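Putative glycosyltransferase (GalT1) (Streptococcus parasanguinis FW213, PDB 5HEA) probably transfers a sugar from a nucleotide-sugar donor to an acceptor, this C-terminal part of the protein joining a GT-A-type region to a bundle of helices. Local coordinates at residues E17-L20 with K21-L24; N122-E126 with D127-F131; K264-C267 with E268-R272; E277-Q280 with Q281-K285. One frame throughout, in Å; residues are numbered along the deposited sequence.

Contact 1: E17-L20 with K21-L24; sequences EKYL and KRCL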
loop_
_atom_site.group_PDB
_atom_site.type_symbol
_atom_site.label_atom_id
_atom_site.label_comp_id
_atom_site.label_asym_id
_atom_site.label_seq_id
_atom_site.Cartn_x
_atom_site.Cartn_y
_atom_site.Cartn_z
ATOM N N GLU A 17 -13.897 20.147 19.547
ATOM C CA GLU A 17 -15.261 20.454 20.002
ATOM C C GLU A 17 -15.345 21.037 21.426
ATOM O O GLU A 17 -16.219 21.849 21.718
ATOM C CB GLU A 17 -16.176 19.228 19.871
ATOM C CG GLU A 17 -15.960 18.150 20.926
ATOM C CD GLU A 17 -16.870 16.934 20.740
ATOM O OE1 GLU A 17 -17.657 16.894 19.765
ATOM O OE2 GLU A 17 -16.789 16.009 21.575
ATOM N N LYS A 18 -14.437 20.626 22.304
ATOM C CA LYS A 18 -14.485 21.071 23.697
ATOM C C LYS A 18 -14.009 22.511 23.858
ATOM O O LYS A 18 -14.364 23.178 24.825
ATOM C CB LYS A 18 -13.654 20.144 24.590
ATOM C CG LYS A 18 -14.210 18.729 24.707
ATOM C CD LYS A 18 -13.417 17.894 25.704
ATOM C CE LYS A 18 -12.015 17.594 25.194
ATOM N NZ LYS A 18 -11.216 16.813 26.181
ATOM N N TYR A 19 -13.219 22.997 22.904
ATOM C CA TYR A 19 -12.533 24.278 23.081
ATOM C C TYR A 19 -12.902 25.355 22.067
ATOM O O TYR A 19 -12.587 26.532 22.260
ATOM C CB TYR A 19 -11.029 24.045 23.037
ATOM C CG TYR A 19 -10.590 22.966 23.994
ATOM C CD1 TYR A 19 -10.706 23.141 25.368
ATOM C CD2 TYR A 19 -10.069 21.767 23.523
ATOM C CE1 TYR A 19 -10.307 22.154 26.251
ATOM C CE2 TYR A 19 -9.669 20.778 24.395
ATOM C CZ TYR A 19 -9.784 20.976 25.754
ATOM O OH TYR A 19 -9.378 19.981 26.613
ATOM N N LEU A 20 -13.573 24.954 20.997
ATOM C CA LEU A 20 -13.810 25.855 19.871
ATOM C C LEU A 20 -14.698 27.057 20.216
ATOM O O LEU A 20 -14.426 28.187 19.783
ATOM C CB LEU A 20 -14.378 25.071 18.682
ATOM C CG LEU A 20 -14.524 25.809 17.350
ATOM C CD1 LEU A 20 -13.201 26.391 16.870
ATOM C CD2 LEU A 20 -15.088 24.851 16.300
ATOM N N LYS A 21 -15.758 26.832 20.992
ATOM C CA LYS A 21 -16.678 27.925 21.328
ATOM C C LYS A 21 -15.977 29.007 22.159
ATOM O O LYS A 21 -16.169 30.201 21.937
ATOM C CB LYS A 21 -17.932 27.409 22.075
ATOM C CG LYS A 21 -18.849 26.481 21.260
ATOM C CD LYS A 21 -20.231 26.289 21.920
ATOM C CE LYS A 21 -20.282 25.084 22.864
ATOM N NZ LYS A 21 -21.582 24.999 23.631
ATOM N N ARG A 22 -15.165 28.584 23.121
ATOM C CA ARG A 22 -14.385 29.527 23.912
ATOM C C ARG A 22 -13.461 30.362 23.012
ATOM O O ARG A 22 -13.389 31.588 23.151
ATOM C CB ARG A 22 -13.579 28.794 24.986
ATOM C CG ARG A 22 -12.825 29.722 25.925
ATOM C CD ARG A 22 -12.004 28.921 26.912
ATOM N NE ARG A 22 -11.018 28.084 26.230
ATOM C CZ ARG A 22 -10.335 27.112 26.819
ATOM N NH1 ARG A 22 -10.532 26.840 28.105
ATOM N NH2 ARG A 22 -9.453 26.412 26.132
ATOM N N CYS A 23 -12.791 29.706 22.071
ATOM C CA CYS A 23 -11.921 30.420 21.134
ATOM C C CYS A 23 -12.707 31.462 20.342
ATOM O O CYS A 23 -12.378 32.650 20.354
ATOM C CB CYS A 23 -11.234 29.440 20.181
ATOM S SG CYS A 23 -10.221 30.262 18.908
ATOM N N LEU A 24 -13.767 31.015 19.673
ATOM C CA LEU A 24 -14.550 31.889 18.814
ATOM C C LEU A 24 -15.247 33.033 19.577
ATOM O O LEU A 24 -15.320 34.151 19.071
ATOM C CB LEU A 24 -15.551 31.072 17.990
ATOM C CG LEU A 24 -14.914 30.076 17.000
ATOM C CD1 LEU A 24 -15.970 29.340 16.192
ATOM C CD2 LEU A 24 -13.927 30.769 16.075
HETATM O O HOH W 1 -16.749 24.315 22.141
HETATM O O HOH W 2 -15.495 25.816 24.195
HETATM O O HOH W 3 -10.358 27.852 23.424
#
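Tyr-19 and Arg-22 run side by side and point the same way, with ring and guanidinium planes 23° apart and Arg-22 NH2 3.6 Å from Tyr-19 CD1. A bend at chi3 (60°) swings the guanidinium back along the chain, where water 3 sits at its edge, in plane, 2.9 Å from Arg-22 NE. That water donates its other bond to Tyr-19 O, which also accepts Cys-23 N at 3.2 Å, in the carbonyl plane. One residue on, Leu-24 N reaches Leu-20 O at 2.9 Å in an almost straight bond (174°), and Leu-20 CG lies 4.0 Å from Leu-24 CD1. These bonds begin helix 20-28, which follows strand 7-13 of the GT-A fold. In the approach to it, waters take the place of direct i to i+4 bonds: water 1 joins Glu-17 O to Lys-21 N, and water 2 joins Lys-18 O to Arg-22 N. Farther out, Lys-18 CB lies over the centre of one face of the Tyr-19 ring. Arg-22 NH2 forms a salt bridge with Glu-126 OE2. Leu-20 packs on Ile-51 and Cys-52 of helix 48-58, and Leu-24 on Tyr-55 of the same helix.

Contact 2: N122-E126 with D127-F131; sequences NSFNE and DRQSF
In the beta hairpin of strands 116-125 and 130-132, Asn-125 and Ser-130 form the last regular pair before the turn. They are an antiparallel hydrogen-bonded pair: Asn-125 N donates to Ser-130 O at 2.9 Å, and Ser-130 N returns a bond to Asn-125 O at 3.2 Å. Gln-129 also faces Asn-125, in a left-handed backbone conformation, which makes this a G1 beta bulge. Within the turn, the Asn-125 side chain folds over the backbone: OD1 accepts Arg-128 N at 3.0 Å, although the donor stands 60° out of the amide's carbonyl plane, off the lone pairs. Gln-129 folds back across the loop by a bend at chi2 (-67°). Its NE2 meets a lone pair of Glu-126 O at 2.8 Å and, by a second N-H, the anti side of Glu-126 OE1 at 3.2 Å, both partners close to the amide plane. The Glu-126 carboxylate is anchored further by OE2, held by Arg-22 and by Ser-216 OG. Gln-129 OE1 comes to the edge of the Phe-124 ring, 3.4 Å from Phe-124 CZ. On that same side of the sheet, the Phe-124 edge points at the face of Phe-131, a T-shaped stack with centroids 4.8 Å apart and planes at 59°. Phe-131 also meets the rings of Tyr-214 and Phe-133.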
loop_
_atom_site.group_PDB
_atom_site.type_symbol
_atom_site.label_atom_id
_atom_site.label_comp_id
_atom_site.label_asym_id
_atom_site.label_seq_id
_atom_site.Cartn_x
_atom_site.Cartn_y
_atom_site.Cartn_z
ATOM N N ASN A 122 0.184 34.137 28.097
ATOM C CA ASN A 122 0.115 33.533 29.416
ATOM C C ASN A 122 -0.540 32.188 29.176
ATOM O O ASN A 122 -0.932 31.890 28.051
ATOM C CB ASN A 122 -0.683 34.414 30.387
ATOM C CG ASN A 122 0.176 35.483 31.037
ATOM O OD1 ASN A 122 1.355 35.259 31.293
ATOM N ND2 ASN A 122 -0.405 36.651 31.297
ATOM N N SER A 123 -0.641 31.358 30.199
ATOM C CA SER A 123 -1.210 30.033 29.989
ATOM C C SER A 123 -2.450 29.782 30.844
ATOM O O SER A 123 -2.675 30.457 31.855
ATOM C CB SER A 123 -0.156 28.945 30.206
ATOM O OG SER A 123 0.432 29.069 31.480
ATOM N N PHE A 124 -3.265 28.830 30.396
ATOM C CA PHE A 124 -4.416 28.357 31.146
ATOM C C PHE A 124 -4.301 26.847 31.280
ATOM O O PHE A 124 -4.231 26.137 30.281
ATOM C CB PHE A 124 -5.721 28.720 30.445
ATOM C CG PHE A 124 -6.957 28.346 31.225
ATOM C CD1 PHE A 124 -7.307 29.045 32.372
ATOM C CD2 PHE A 124 -7.769 27.295 30.811
ATOM C CE1 PHE A 124 -8.447 28.707 33.093
ATOM C CE2 PHE A 124 -8.915 26.955 31.525
ATOM C CZ PHE A 124 -9.254 27.661 32.664
ATOM N N ASN A 125 -4.256 26.374 32.525
ATOM C CA ASN A 125 -4.116 24.958 32.841
ATOM C C ASN A 125 -5.513 24.352 32.842
ATOM O O ASN A 125 -6.278 24.620 33.754
ATOM C CB ASN A 125 -3.470 24.826 34.230
ATOM C CG ASN A 125 -3.298 23.368 34.697
ATOM O OD1 ASN A 125 -4.071 22.477 34.352
ATOM N ND2 ASN A 125 -2.276 23.140 35.512
ATOM N N GLU A 126 -5.841 23.548 31.826
ATOM C CA GLU A 126 -7.184 22.959 31.705
ATOM C C GLU A 126 -7.502 21.960 32.812
ATOM O O GLU A 126 -8.659 21.831 33.240
ATOM C CB GLU A 126 -7.350 22.252 30.361
ATOM C CG GLU A 126 -7.252 23.163 29.150
ATOM C CD GLU A 126 -8.477 24.042 28.959
ATOM O OE1 GLU A 126 -9.524 23.798 29.608
ATOM O OE2 GLU A 126 -8.388 24.983 28.150
ATOM N N ASP A 127 -6.476 21.243 33.263
ATOM C CA ASP A 127 -6.645 20.224 34.295
ATOM C C ASP A 127 -7.076 20.825 35.629
ATOM O O ASP A 127 -7.819 20.199 36.385
ATOM C CB ASP A 127 -5.354 19.421 34.471
ATOM C CG ASP A 127 -4.883 18.787 33.169
ATOM O OD1 ASP A 127 -5.729 18.207 32.448
ATOM O OD2 ASP A 127 -3.672 18.881 32.857
ATOM N N ARG A 128 -6.612 22.038 35.912
ATOM C CA ARG A 128 -6.944 22.705 37.165
ATOM C C ARG A 128 -7.794 23.964 36.975
ATOM O O ARG A 128 -8.113 24.637 37.944
ATOM C CB ARG A 128 -5.665 23.047 37.945
ATOM C CG ARG A 128 -4.986 21.815 38.559
ATOM C CD ARG A 128 -3.706 22.158 39.313
ATOM N NE ARG A 128 -3.945 22.874 40.566
ATOM C CZ ARG A 128 -4.165 22.286 41.741
ATOM N NH1 ARG A 128 -4.198 20.961 41.837
ATOM N NH2 ARG A 128 -4.360 23.023 42.827
ATOM N N GLN A 129 -8.139 24.275 35.726
ATOM C CA GLN A 129 -8.913 25.476 35.401
ATOM C C GLN A 129 -8.329 26.725 36.056
ATOM O O GLN A 129 -9.043 27.485 36.696
ATOM C CB GLN A 129 -10.394 25.299 35.783
ATOM C CG GLN A 129 -11.097 24.193 34.989
ATOM C CD GLN A 129 -11.223 24.542 33.519
ATOM O OE1 GLN A 129 -11.844 25.547 33.168
ATOM N NE2 GLN A 129 -10.618 23.727 32.649
ATOM N N SER A 130 -7.023 26.926 35.916
ATOM C CA SER A 130 -6.382 28.081 36.539
ATOM C C SER A 130 -5.398 28.753 35.585
ATOM O O SER A 130 -4.696 28.087 34.826
ATOM C CB SER A 130 -5.661 27.671 37.822
ATOM O OG SER A 130 -4.669 26.702 37.537
ATOM N N PHE A 131 -5.364 30.081 35.625
ATOM C CA PHE A 131 -4.435 30.838 34.807
ATOM C C PHE A 131 -3.063 30.830 35.441
ATOM O O PHE A 131 -2.924 30.854 36.665
ATOM C CB PHE A 131 -4.893 32.283 34.670
ATOM C CG PHE A 131 -6.102 32.460 33.812
ATOM C CD1 PHE A 131 -5.970 32.668 32.450
ATOM C CD2 PHE A 131 -7.373 32.449 34.373
ATOM C CE1 PHE A 131 -7.094 32.847 31.647
ATOM C CE2 PHE A 131 -8.500 32.630 33.587
ATOM C CZ PHE A 131 -8.362 32.831 32.218
#

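Contact 3: K264-C267 with E268-R272; sequences KKCC and EDALR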
loop_
_atom_site.group_PDB
_atom_site.type_symbol
_atom_site.label_atom_id
_atom_site.label_comp_id
_atom_site.label_asym_id
_atom_site.label_seq_id
_atom_site.Cartn_x
_atom_site.Cartn_y
_atom_site.Cartn_z
ATOM N N LYS A 264 21.108 16.691 21.377
ATOM C CA LYS A 264 21.138 15.947 22.639
ATOM C C LYS A 264 19.800 15.269 22.887
ATOM O O LYS A 264 19.741 14.088 23.233
ATOM C CB LYS A 264 21.454 16.882 23.813
ATOM C CG LYS A 264 22.935 16.967 24.161
ATOM C CD LYS A 264 23.226 17.981 25.272
ATOM C CE LYS A 264 23.337 19.409 24.729
ATOM N NZ LYS A 264 24.388 19.542 23.669
ATOM N N LYS A 265 18.724 16.028 22.709
ATOM C CA LYS A 265 17.378 15.506 22.900
ATOM C C LYS A 265 17.059 14.405 21.881
ATOM O O LYS A 265 16.523 13.359 22.238
ATOM C CB LYS A 265 16.355 16.642 22.803
ATOM C CG LYS A 265 14.936 16.227 23.129
ATOM C CD LYS A 265 14.030 17.436 23.317
ATOM C CE LYS A 265 12.641 17.023 23.810
ATOM N NZ LYS A 265 11.927 16.105 22.867
ATOM N N CYS A 266 17.395 14.656 20.615
ATOM C CA CYS A 266 17.168 13.704 19.533
ATOM C C CYS A 266 17.941 12.406 19.754
ATOM O O CYS A 266 17.407 11.317 19.564
ATOM C CB CYS A 266 17.590 14.328 18.197
ATOM S SG CYS A 266 17.792 13.129 16.833
ATOM N N CYS A 267 19.205 12.538 20.146
ATOM C CA CYS A 267 20.096 11.400 20.340
ATOM C C CYS A 267 19.474 10.381 21.302
ATOM O O CYS A 267 19.470 9.174 21.036
ATOM C CB CYS A 267 21.446 11.893 20.869
ATOM S SG CYS A 267 22.681 10.595 21.209
ATOM N N GLU A 268 18.923 10.889 22.404
ATOM C CA GLU A 268 18.295 10.058 23.425
ATOM C C GLU A 268 16.885 9.603 23.042
ATOM O O GLU A 268 16.566 8.413 23.110
ATOM C CB GLU A 268 18.239 10.802 24.764
ATOM C CG GLU A 268 17.333 10.119 25.767
ATOM C CD GLU A 268 17.592 10.543 27.201
ATOM O OE1 GLU A 268 18.062 11.684 27.424
ATOM O OE2 GLU A 268 17.327 9.720 28.105
ATOM N N ASP A 269 16.044 10.545 22.628
ATOM C CA ASP A 269 14.644 10.220 22.346
ATOM C C ASP A 269 14.403 9.408 21.081
ATOM O O ASP A 269 13.458 8.621 21.024
ATOM C CB ASP A 269 13.779 11.469 22.342
ATOM C CG ASP A 269 13.615 12.052 23.731
ATOM O OD1 ASP A 269 13.819 11.298 24.712
ATOM O OD2 ASP A 269 13.289 13.252 23.837
ATOM N N ALA A 270 15.231 9.603 20.064
ATOM C CA ALA A 270 15.149 8.755 18.876
ATOM C C ALA A 270 15.382 7.291 19.257
ATOM O O ALA A 270 14.671 6.394 18.796
ATOM C CB ALA A 270 16.170 9.207 17.824
ATOM N N LEU A 271 16.384 7.053 20.101
ATOM C CA LEU A 271 16.715 5.696 20.508
ATOM C C LEU A 271 15.572 5.083 21.316
ATOM O O LEU A 271 15.241 3.918 21.132
ATOM C CB LEU A 271 18.020 5.662 21.307
ATOM C CG LEU A 271 18.515 4.284 21.784
ATOM C CD1 LEU A 271 18.732 3.332 20.615
ATOM C CD2 LEU A 271 19.804 4.414 22.604
ATOM N N ARG A 272 14.981 5.868 22.210
ATOM C CA ARG A 272 13.844 5.405 22.995
ATOM C C ARG A 272 12.658 5.041 22.121
ATOM O O ARG A 272 11.874 4.155 22.467
ATOM C CB ARG A 272 13.422 6.473 23.999
ATOM C CG ARG A 272 14.395 6.621 25.157
ATOM C CD ARG A 272 13.959 7.723 26.115
ATOM N NE ARG A 272 14.908 7.873 27.215
ATOM C CZ ARG A 272 14.853 7.170 28.341
ATOM N NH1 ARG A 272 13.893 6.269 28.505
ATOM N NH2 ARG A 272 15.753 7.369 29.297
#
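Glu-268, Asp-269 and Cys-267 lie at the middle of this helical stretch, and each side chain is directed differently. Asp-269 turns back toward Lys-265, whose otherwise extended chain bends at chi4 (-60°), so that NZ comes to 3.3 Å from Asp-269 OD2. This is an i to i+4 salt bridge whose hydrogen bond is weak, laid along the surface, with Lys-265 CG also 3.5 Å from Asp-269 OD2. Beneath it, Asp-269 N donates to Lys-265 O at 2.9 Å. Glu-268 looks the other way along the helix: its carboxylate reaches Arg-272, which approaches side-on and puts two nitrogens on the one oxygen, NE at 3.2 Å and NH2 at 3.1 Å from Glu-268 OE2. That oxygen lies within 4° of the guanidinium plane, while the Glu-268 backbone N makes a weak bond to Lys-264 O. All this belongs to the last turns of helix 253-272, one partner of a helical hairpin. Cys-267 has SG anti to its backbone N (chi1 179°), the direction in which the disulfide to Cys-283 leaves; its neighbour Cys-266 is tied to Cys-282. Ala-270 comes in close under Cys-266, its N bonded to Cys-266 O at 2.8 Å and its CB 3.0 Å from that oxygen. Leu-271 packs against Ile-276 and Tyr-279 of helix 276-291, and against His-66 of a neighbouring subunit.

Contact 4: E277-Q280 with Q281-K285; sequences ELYQ and QCCNK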
loop_
_atom_site.group_PDB
_atom_site.type_symbol
_atom_site.label_atom_id
_atom_site.label_comp_id
_atom_site.label_asym_id
_atom_site.label_seq_id
_atom_site.Cartn_x
_atom_site.Cartn_y
_atom_site.Cartn_z
ATOM N N GLU A 277 18.008 4.904 12.665
ATOM C CA GLU A 277 18.858 5.691 11.774
ATOM C C GLU A 277 18.964 7.150 12.247
ATOM O O GLU A 277 20.037 7.761 12.206
ATOM C CB GLU A 277 18.383 5.644 10.323
ATOM C CG GLU A 277 19.286 6.474 9.425
ATOM C CD GLU A 277 18.977 6.309 7.956
ATOM O OE1 GLU A 277 17.795 6.433 7.572
ATOM O OE2 GLU A 277 19.920 6.051 7.185
ATOM N N LEU A 278 17.850 7.698 12.717
ATOM C CA LEU A 278 17.859 9.045 13.276
ATOM C C LEU A 278 18.777 9.117 14.493
ATOM O O LEU A 278 19.567 10.055 14.627
ATOM C CB LEU A 278 16.438 9.471 13.633
ATOM C CG LEU A 278 16.285 10.886 14.166
ATOM C CD1 LEU A 278 16.760 11.885 13.109
ATOM C CD2 LEU A 278 14.829 11.108 14.527
ATOM N N TYR A 279 18.689 8.119 15.375
ATOM C CA TYR A 279 19.557 8.085 16.550
ATOM C C TYR A 279 21.030 8.106 16.154
ATOM O O TYR A 279 21.828 8.866 16.707
ATOM C CB TYR A 279 19.227 6.874 17.446
ATOM C CG TYR A 279 20.439 6.165 18.032
ATOM C CD1 TYR A 279 21.014 6.590 19.224
ATOM C CD2 TYR A 279 20.994 5.065 17.394
ATOM C CE1 TYR A 279 22.125 5.935 19.758
ATOM C CE2 TYR A 279 22.102 4.412 17.918
ATOM C CZ TYR A 279 22.656 4.850 19.097
ATOM O OH TYR A 279 23.753 4.190 19.607
ATOM N N GLN A 280 21.379 7.285 15.173
ATOM C CA GLN A 280 22.751 7.197 14.694
ATOM C C GLN A 280 23.236 8.557 14.182
ATOM O O GLN A 280 24.344 8.994 14.514
ATOM C CB GLN A 280 22.847 6.126 13.596
ATOM C CG GLN A 280 24.201 6.029 12.897
ATOM C CD GLN A 280 24.238 6.688 11.501
ATOM O OE1 GLN A 280 23.351 6.491 10.659
ATOM N NE2 GLN A 280 25.290 7.464 11.254
ATOM N N GLN A 281 22.398 9.231 13.393
ATOM C CA GLN A 281 22.786 10.495 12.774
ATOM C C GLN A 281 23.002 11.580 13.820
ATOM O O GLN A 281 24.018 12.284 13.797
ATOM C CB GLN A 281 21.753 10.932 11.716
ATOM C CG GLN A 281 21.792 10.090 10.422
ATOM C CD GLN A 281 22.971 10.448 9.500
ATOM O OE1 GLN A 281 23.440 11.598 9.477
ATOM N NE2 GLN A 281 23.450 9.459 8.734
ATOM N N CYS A 282 22.049 11.703 14.744
ATOM C CA CYS A 282 22.123 12.712 15.799
ATOM C C CYS A 282 23.268 12.486 16.766
ATOM O O CYS A 282 23.947 13.431 17.177
ATOM C CB CYS A 282 20.813 12.754 16.592
ATOM S SG CYS A 282 19.451 13.528 15.680
ATOM N N CYS A 283 23.467 11.237 17.167
ATOM C CA CYS A 283 24.589 10.930 18.046
ATOM C C CYS A 283 25.926 11.195 17.397
ATOM O O CYS A 283 26.857 11.643 18.059
ATOM C CB CYS A 283 24.527 9.484 18.534
ATOM S SG CYS A 283 23.239 9.278 19.746
ATOM N N ASN A 284 26.031 10.912 16.105
ATOM C CA ASN A 284 27.274 11.184 15.390
ATOM C C ASN A 284 27.538 12.681 15.310
ATOM O O ASN A 284 28.656 13.128 15.554
ATOM C CB ASN A 284 27.249 10.560 13.996
ATOM C CG ASN A 284 28.387 11.052 13.108
ATOM O OD1 ASN A 284 29.566 10.926 13.444
ATOM N ND2 ASN A 284 28.032 11.598 11.958
ATOM N N LYS A 285 26.498 13.440 14.966
ATOM C CA LYS A 285 26.583 14.887 14.901
ATOM C C LYS A 285 26.987 15.472 16.255
ATOM O O LYS A 285 27.862 16.337 16.330
ATOM C CB LYS A 285 25.264 15.494 14.377
ATOM C CG LYS A 285 25.089 15.304 12.870
ATOM C CD LYS A 285 23.902 16.094 12.299
ATOM C CE LYS A 285 22.760 15.173 11.892
ATOM N NZ LYS A 285 21.682 15.868 11.111
#
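Four successive i to i+4 bonds build the helix backbone, three at 3.0 Å (Gln-281 N to Glu-277 O, Cys-282 N to Leu-278 O, Asn-284 N to Gln-280 O) and Cys-283 N to Tyr-279 O at 2.9 Å. Along one flank Cys-283 SG comes 3.5 Å from Tyr-279 CE1 in a sulfur-aromatic contact. The sulfur stands 4.3 Å from the Tyr-279 ring centroid, on a line 51° off the ring normal, thus neither over the centre nor in the ring plane. Tyr-279 chi1 is far from a staggered value (139°), and the ring that it places also meets His-66 of a second subunit. Next to it, Leu-278 CD1 touches Cys-282 SG at 4.1 Å. On another flank Gln-280 and Gln-281 lie alongside each other, amide planes 75° apart, with Gln-280 OE1 3.5 Å from Gln-281 NE2. Gln-280 NE2 instead donates to Gly-180 O of a third subunit, where Glu-277 OE2 accepts Leu-185 N. In this part of helix 276-291, the disulfides of Cys-282 and Cys-283 therefore fix the cysteine flank to helix 253-272, while Glu-277 and Gln-280 reach the third subunit and Tyr-279 meets the second.

Overall arrangement
Following the chain from the N terminus, each contact spans only neighbouring residues, so each closes a turn and none nests in or crosses another. Contact 1 starts helix 20-28 after strand 7-13; contact 2 closes the hairpin of strands 116-125 and 130-132. These two meet through Arg-22 and Glu-126, joining a helix to a hairpin tip within the family 2 glycosyltransferase region. Contacts 3 and 4 lie on the C-terminal helices 253-272 and 276-291, their centres about 9 Å apart, and two adjacent disulfides staple the helices together. The helical pair is separate from contact 1: the centres of contacts 1 and 3 are about 35 Å apart.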